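Local coordinates for protein biofilm growth-associated repressor (Xylella fastidiosa, PDB 3PQK) that represses transcription of its own operon by binding a palindromic AT-rich sequence that spans the -10 region of the promoter, at residues Thr19-Thr31 with Ile46-Leu60. Numbering follows the deposited sequence.
Sequences TLSHPVRLMLVCT and IGIGQPTLSQQLGVL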
loop_
_atom_site.group_PDB
_atom_site.type_symbol
_atom_site.label_atom_id
_atom_site.label_comp_id
_atom_site.label_asym_id
_atom_site.label_seq_id
_atom_site.Cartn_x
_atom_site.Cartn_y
_atom_site.Cartn_z
ATOM N N THR B 19 -2.232 -7.440 4.002
ATOM C CA THR B 19 -2.520 -7.215 5.412
ATOM C C THR B 19 -3.268 -5.905 5.624
ATOM O O THR B 19 -4.283 -5.890 6.324
ATOM C CB THR B 19 -1.240 -7.242 6.236
ATOM O OG1 THR B 19 -0.601 -8.505 6.043
ATOM C CG2 THR B 19 -1.508 -6.979 7.726
ATOM N N LEU B 20 -2.777 -4.816 5.013
ATOM C CA LEU B 20 -3.387 -3.498 5.185
ATOM C C LEU B 20 -4.686 -3.315 4.385
ATOM O O LEU B 20 -5.373 -2.319 4.586
ATOM C CB LEU B 20 -2.379 -2.385 4.852
ATOM C CG LEU B 20 -1.115 -2.320 5.703
ATOM C CD1 LEU B 20 -0.160 -1.338 5.137
ATOM C CD2 LEU B 20 -1.427 -1.952 7.168
ATOM N N SER B 21 -5.019 -4.270 3.500
ATOM C CA SER B 21 -6.220 -4.283 2.643
ATOM C C SER B 21 -7.561 -4.562 3.389
ATOM O O SER B 21 -8.394 -5.331 2.885
ATOM C CB SER B 21 -6.045 -5.302 1.516
ATOM O OG SER B 21 -5.295 -4.716 0.476
ATOM N N HIS B 22 -7.775 -3.930 4.562
ATOM C CA HIS B 22 -9.016 -4.052 5.328
ATOM C C HIS B 22 -9.341 -2.669 5.821
ATOM O O HIS B 22 -8.495 -2.066 6.466
ATOM C CB HIS B 22 -8.897 -5.059 6.488
ATOM C CG HIS B 22 -10.193 -5.396 7.177
ATOM N ND1 HIS B 22 -11.052 -4.410 7.651
ATOM C CD2 HIS B 22 -10.709 -6.607 7.494
ATOM C CE1 HIS B 22 -12.077 -5.047 8.191
ATOM N NE2 HIS B 22 -11.910 -6.371 8.138
ATOM N N PRO B 23 -10.534 -2.111 5.494
ATOM C CA PRO B 23 -10.868 -0.738 5.946
ATOM C C PRO B 23 -10.696 -0.472 7.435
ATOM O O PRO B 23 -10.212 0.597 7.806
ATOM C CB PRO B 23 -12.325 -0.556 5.486
ATOM C CG PRO B 23 -12.852 -1.956 5.255
ATOM C CD PRO B 23 -11.656 -2.700 4.723
ATOM N N VAL B 24 -11.044 -1.445 8.291
ATOM C CA VAL B 24 -10.912 -1.290 9.750
ATOM C C VAL B 24 -9.426 -1.237 10.135
ATOM O O VAL B 24 -9.037 -0.352 10.914
ATOM C CB VAL B 24 -11.729 -2.338 10.561
ATOM C CG1 VAL B 24 -11.488 -2.194 12.068
ATOM C CG2 VAL B 24 -13.229 -2.245 10.233
ATOM N N ARG B 25 -8.588 -2.100 9.518
ATOM C CA ARG B 25 -7.130 -2.060 9.747
ATOM C C ARG B 25 -6.557 -0.720 9.328
ATOM O O ARG B 25 -5.752 -0.148 10.053
ATOM C CB ARG B 25 -6.412 -3.183 9.008
ATOM C CG ARG B 25 -6.677 -4.532 9.606
ATOM C CD ARG B 25 -6.063 -5.619 8.755
ATOM N NE ARG B 25 -6.801 -6.868 8.882
ATOM C CZ ARG B 25 -6.803 -7.847 7.983
ATOM N NH1 ARG B 25 -6.100 -7.734 6.862
ATOM N NH2 ARG B 25 -7.507 -8.948 8.199
ATOM N N LEU B 26 -7.020 -0.180 8.201
ATOM C CA LEU B 26 -6.565 1.129 7.761
ATOM C C LEU B 26 -6.928 2.274 8.720
ATOM O O LEU B 26 -6.081 3.118 9.001
ATOM C CB LEU B 26 -7.037 1.427 6.341
ATOM C CG LEU B 26 -6.229 0.711 5.276
ATOM C CD1 LEU B 26 -6.919 0.811 3.919
ATOM C CD2 LEU B 26 -4.823 1.301 5.182
HETATM N N MSE B 27 -8.168 2.283 9.219
HETATM C CA MSE B 27 -8.631 3.322 10.160
HETATM C C MSE B 27 -7.796 3.236 11.442
HETATM O O MSE B 27 -7.280 4.245 11.901
HETATM C CB MSE B 27 -10.126 3.153 10.454
HETATM C CG MSE B 27 -11.018 3.430 9.250
HETATM SE SE MSE B 27 -12.934 3.306 9.661
HETATM C CE MSE B 27 -13.230 1.465 9.727
ATOM N N LEU B 28 -7.513 2.008 11.898
ATOM C CA LEU B 28 -6.689 1.753 13.065
ATOM C C LEU B 28 -5.269 2.275 12.898
ATOM O O LEU B 28 -4.814 3.019 13.734
ATOM C CB LEU B 28 -6.707 0.244 13.399
ATOM C CG LEU B 28 -8.007 -0.266 14.029
ATOM C CD1 LEU B 28 -8.039 -1.781 14.056
ATOM C CD2 LEU B 28 -8.201 0.300 15.449
ATOM N N VAL B 29 -4.567 1.915 11.818
ATOM C CA VAL B 29 -3.186 2.373 11.618
ATOM C C VAL B 29 -3.070 3.879 11.413
ATOM O O VAL B 29 -2.209 4.517 12.013
ATOM C CB VAL B 29 -2.356 1.506 10.626
ATOM C CG1 VAL B 29 -2.276 0.052 11.102
ATOM C CG2 VAL B 29 -2.929 1.566 9.210
ATOM N N CYS B 30 -4.001 4.472 10.654
ATOM C CA CYS B 30 -3.982 5.932 10.489
ATOM C C CYS B 30 -4.240 6.659 11.813
ATOM O O CYS B 30 -3.565 7.646 12.091
ATOM C CB CYS B 30 -4.946 6.384 9.394
ATOM S SG CYS B 30 -4.203 6.392 7.751
ATOM N N THR B 31 -5.153 6.124 12.665
ATOM C CA THR B 31 -5.425 6.716 13.993
ATOM C C THR B 31 -4.156 6.666 14.860
ATOM O O THR B 31 -3.813 7.657 15.520
ATOM C CB THR B 31 -6.618 6.010 14.682
ATOM O OG1 THR B 31 -7.746 5.993 13.801
ATOM C CG2 THR B 31 -7.012 6.669 16.010
ATOM N N ILE B 46 -13.086 5.597 15.932
ATOM C CA ILE B 46 -13.278 4.910 14.648
ATOM C C ILE B 46 -14.715 4.420 14.447
ATOM O O ILE B 46 -15.144 4.250 13.310
ATOM C CB ILE B 46 -12.191 3.794 14.499
ATOM C CG1 ILE B 46 -10.794 4.404 14.341
ATOM C CG2 ILE B 46 -12.474 2.776 13.389
ATOM C CD1 ILE B 46 -9.794 3.730 15.186
ATOM N N GLY B 47 -15.451 4.240 15.534
ATOM C CA GLY B 47 -16.835 3.788 15.476
ATOM C C GLY B 47 -16.977 2.319 15.145
ATOM O O GLY B 47 -17.941 1.925 14.491
ATOM N N ILE B 48 -16.007 1.506 15.582
ATOM C CA ILE B 48 -16.014 0.060 15.411
ATOM C C ILE B 48 -15.947 -0.555 16.821
ATOM O O ILE B 48 -15.049 -0.217 17.597
ATOM C CB ILE B 48 -14.840 -0.410 14.483
ATOM C CG1 ILE B 48 -14.944 0.175 13.029
ATOM C CG2 ILE B 48 -14.670 -1.948 14.483
ATOM C CD1 ILE B 48 -16.041 -0.417 12.065
ATOM N N GLY B 49 -16.895 -1.428 17.139
ATOM C CA GLY B 49 -16.957 -2.078 18.443
ATOM C C GLY B 49 -16.332 -3.454 18.450
ATOM O O GLY B 49 -15.433 -3.729 17.660
ATOM N N GLN B 50 -16.843 -4.338 19.312
ATOM C CA GLN B 50 -16.369 -5.712 19.439
ATOM C C GLN B 50 -17.307 -6.711 18.745
ATOM O O GLN B 50 -18.469 -6.375 18.541
ATOM C CB GLN B 50 -16.158 -6.075 20.919
ATOM C CG GLN B 50 -15.035 -5.283 21.605
ATOM C CD GLN B 50 -13.665 -5.457 20.978
ATOM O OE1 GLN B 50 -13.378 -6.444 20.288
ATOM N NE2 GLN B 50 -12.780 -4.500 21.230
ATOM N N PRO B 51 -16.861 -7.926 18.338
ATOM C CA PRO B 51 -15.502 -8.495 18.445
ATOM C C PRO B 51 -14.496 -7.925 17.430
ATOM O O PRO B 51 -13.293 -8.072 17.628
ATOM C CB PRO B 51 -15.750 -9.997 18.274
ATOM C CG PRO B 51 -16.928 -10.069 17.341
ATOM C CD PRO B 51 -17.789 -8.865 17.673
ATOM N N THR B 52 -15.005 -7.240 16.380
ATOM C CA THR B 52 -14.288 -6.644 15.236
ATOM C C THR B 52 -13.010 -5.865 15.577
ATOM O O THR B 52 -11.935 -6.251 15.112
ATOM C CB THR B 52 -15.278 -5.901 14.324
ATOM O OG1 THR B 52 -16.394 -6.760 14.109
ATOM C CG2 THR B 52 -14.675 -5.508 12.979
ATOM N N LEU B 53 -13.117 -4.806 16.392
ATOM C CA LEU B 53 -11.975 -3.970 16.792
ATOM C C LEU B 53 -10.802 -4.772 17.353
ATOM O O LEU B 53 -9.678 -4.593 16.880
ATOM C CB LEU B 53 -12.418 -2.848 17.764
ATOM C CG LEU B 53 -11.448 -1.693 17.993
ATOM C CD1 LEU B 53 -11.710 -0.559 17.029
ATOM C CD2 LEU B 53 -11.599 -1.166 19.384
ATOM N N SER B 54 -11.045 -5.681 18.306
ATOM C CA SER B 54 -9.954 -6.496 18.848
ATOM C C SER B 54 -9.497 -7.604 17.896
ATOM O O SER B 54 -8.350 -8.024 17.989
ATOM C CB SER B 54 -10.276 -7.041 20.240
ATOM O OG SER B 54 -9.805 -6.157 21.244
ATOM N N GLN B 55 -10.374 -8.057 16.970
ATOM C CA GLN B 55 -9.990 -9.055 15.951
ATOM C C GLN B 55 -8.969 -8.421 15.000
ATOM O O GLN B 55 -7.908 -9.008 14.744
ATOM C CB GLN B 55 -11.195 -9.544 15.128
ATOM C CG GLN B 55 -12.126 -10.488 15.883
ATOM C CD GLN B 55 -13.426 -10.770 15.159
ATOM O OE1 GLN B 55 -13.769 -10.145 14.148
ATOM N NE2 GLN B 55 -14.182 -11.734 15.662
ATOM N N GLN B 56 -9.271 -7.185 14.554
ATOM C CA GLN B 56 -8.434 -6.410 13.640
ATOM C C GLN B 56 -7.123 -5.925 14.220
ATOM O O GLN B 56 -6.112 -5.984 13.515
ATOM C CB GLN B 56 -9.247 -5.311 12.932
ATOM C CG GLN B 56 -10.437 -5.864 12.102
ATOM C CD GLN B 56 -10.005 -6.943 11.145
ATOM O OE1 GLN B 56 -9.037 -6.774 10.403
ATOM N NE2 GLN B 56 -10.658 -8.108 11.198
ATOM N N LEU B 57 -7.092 -5.508 15.516
ATOM C CA LEU B 57 -5.831 -5.128 16.189
ATOM C C LEU B 57 -4.990 -6.410 16.384
ATOM O O LEU B 57 -3.754 -6.358 16.393
ATOM C CB LEU B 57 -6.070 -4.427 17.550
ATOM C CG LEU B 57 -6.611 -2.977 17.531
ATOM C CD1 LEU B 57 -7.376 -2.642 18.841
ATOM C CD2 LEU B 57 -5.495 -1.952 17.311
ATOM N N GLY B 58 -5.686 -7.544 16.551
ATOM C CA GLY B 58 -5.090 -8.874 16.674
ATOM C C GLY B 58 -4.301 -9.200 15.421
ATOM O O GLY B 58 -3.099 -9.430 15.514
ATOM N N VAL B 59 -4.933 -9.051 14.234
ATOM C CA VAL B 59 -4.281 -9.221 12.914
ATOM C C VAL B 59 -3.068 -8.280 12.765
ATOM O O VAL B 59 -2.003 -8.723 12.375
ATOM C CB VAL B 59 -5.273 -9.061 11.732
ATOM C CG1 VAL B 59 -4.545 -9.048 10.381
ATOM C CG2 VAL B 59 -6.346 -10.150 11.758
ATOM N N LEU B 60 -3.219 -6.996 13.108
ATOM C CA LEU B 60 -2.151 -5.980 12.996
ATOM C C LEU B 60 -0.993 -6.254 13.916
ATOM O O LEU B 60 0.136 -5.879 13.612
ATOM C CB LEU B 60 -2.732 -4.570 13.296
ATOM C CG LEU B 60 -3.645 -3.969 12.219
ATOM C CD1 LEU B 60 -4.314 -2.689 12.730
ATOM C CD2 LEU B 60 -2.866 -3.705 10.882
#
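R25 and Q56 make the polar link between helix 23-31 and helix 52-60, which cross at -75° with 9.5 Å between their axes. R25 NE donates to Q56 OE1 over 2.7 Å, nearly in line with the amide C=O but tilted from the guanidinium plane. The Q56 chain folds back at chi2 (-52°), which lays its amide over one face of the H22 imidazole, the two planes 25° apart and Q56 OE1 3.4 Å from H22 CD2. In the ring plane, H22 ND1 accepts from V24 N and so caps helix 23-31. R25 is gripped again where NH1 donates to T19 O at 2.6 Å, and its guanidinium lies between H22 CB on one face and V59 CG1 on the other. Deeper in, the packing is aliphatic and knobs-into-holes: L28 enters a hole lined by I46, L53, L57 and L60, with CD2 3.8 Å from I46 CD1, while L60 fits among L20, R25, L28 and V29. Next to it, M27, a selenomethionine, lays CB and SE against I46 CG2 and, bent at chi3, brings CE to I48 CG1; V24 CG2 meets I48 CD1. Helix 52-60 belongs to the predicted helix-turn-helix of this winged-helix, ArsR-type repressor. Two bonds and two covered faces would limit the guanidinium's rotation, and its charge probably polarises the Q56 amide oxygen beside an aliphatic core.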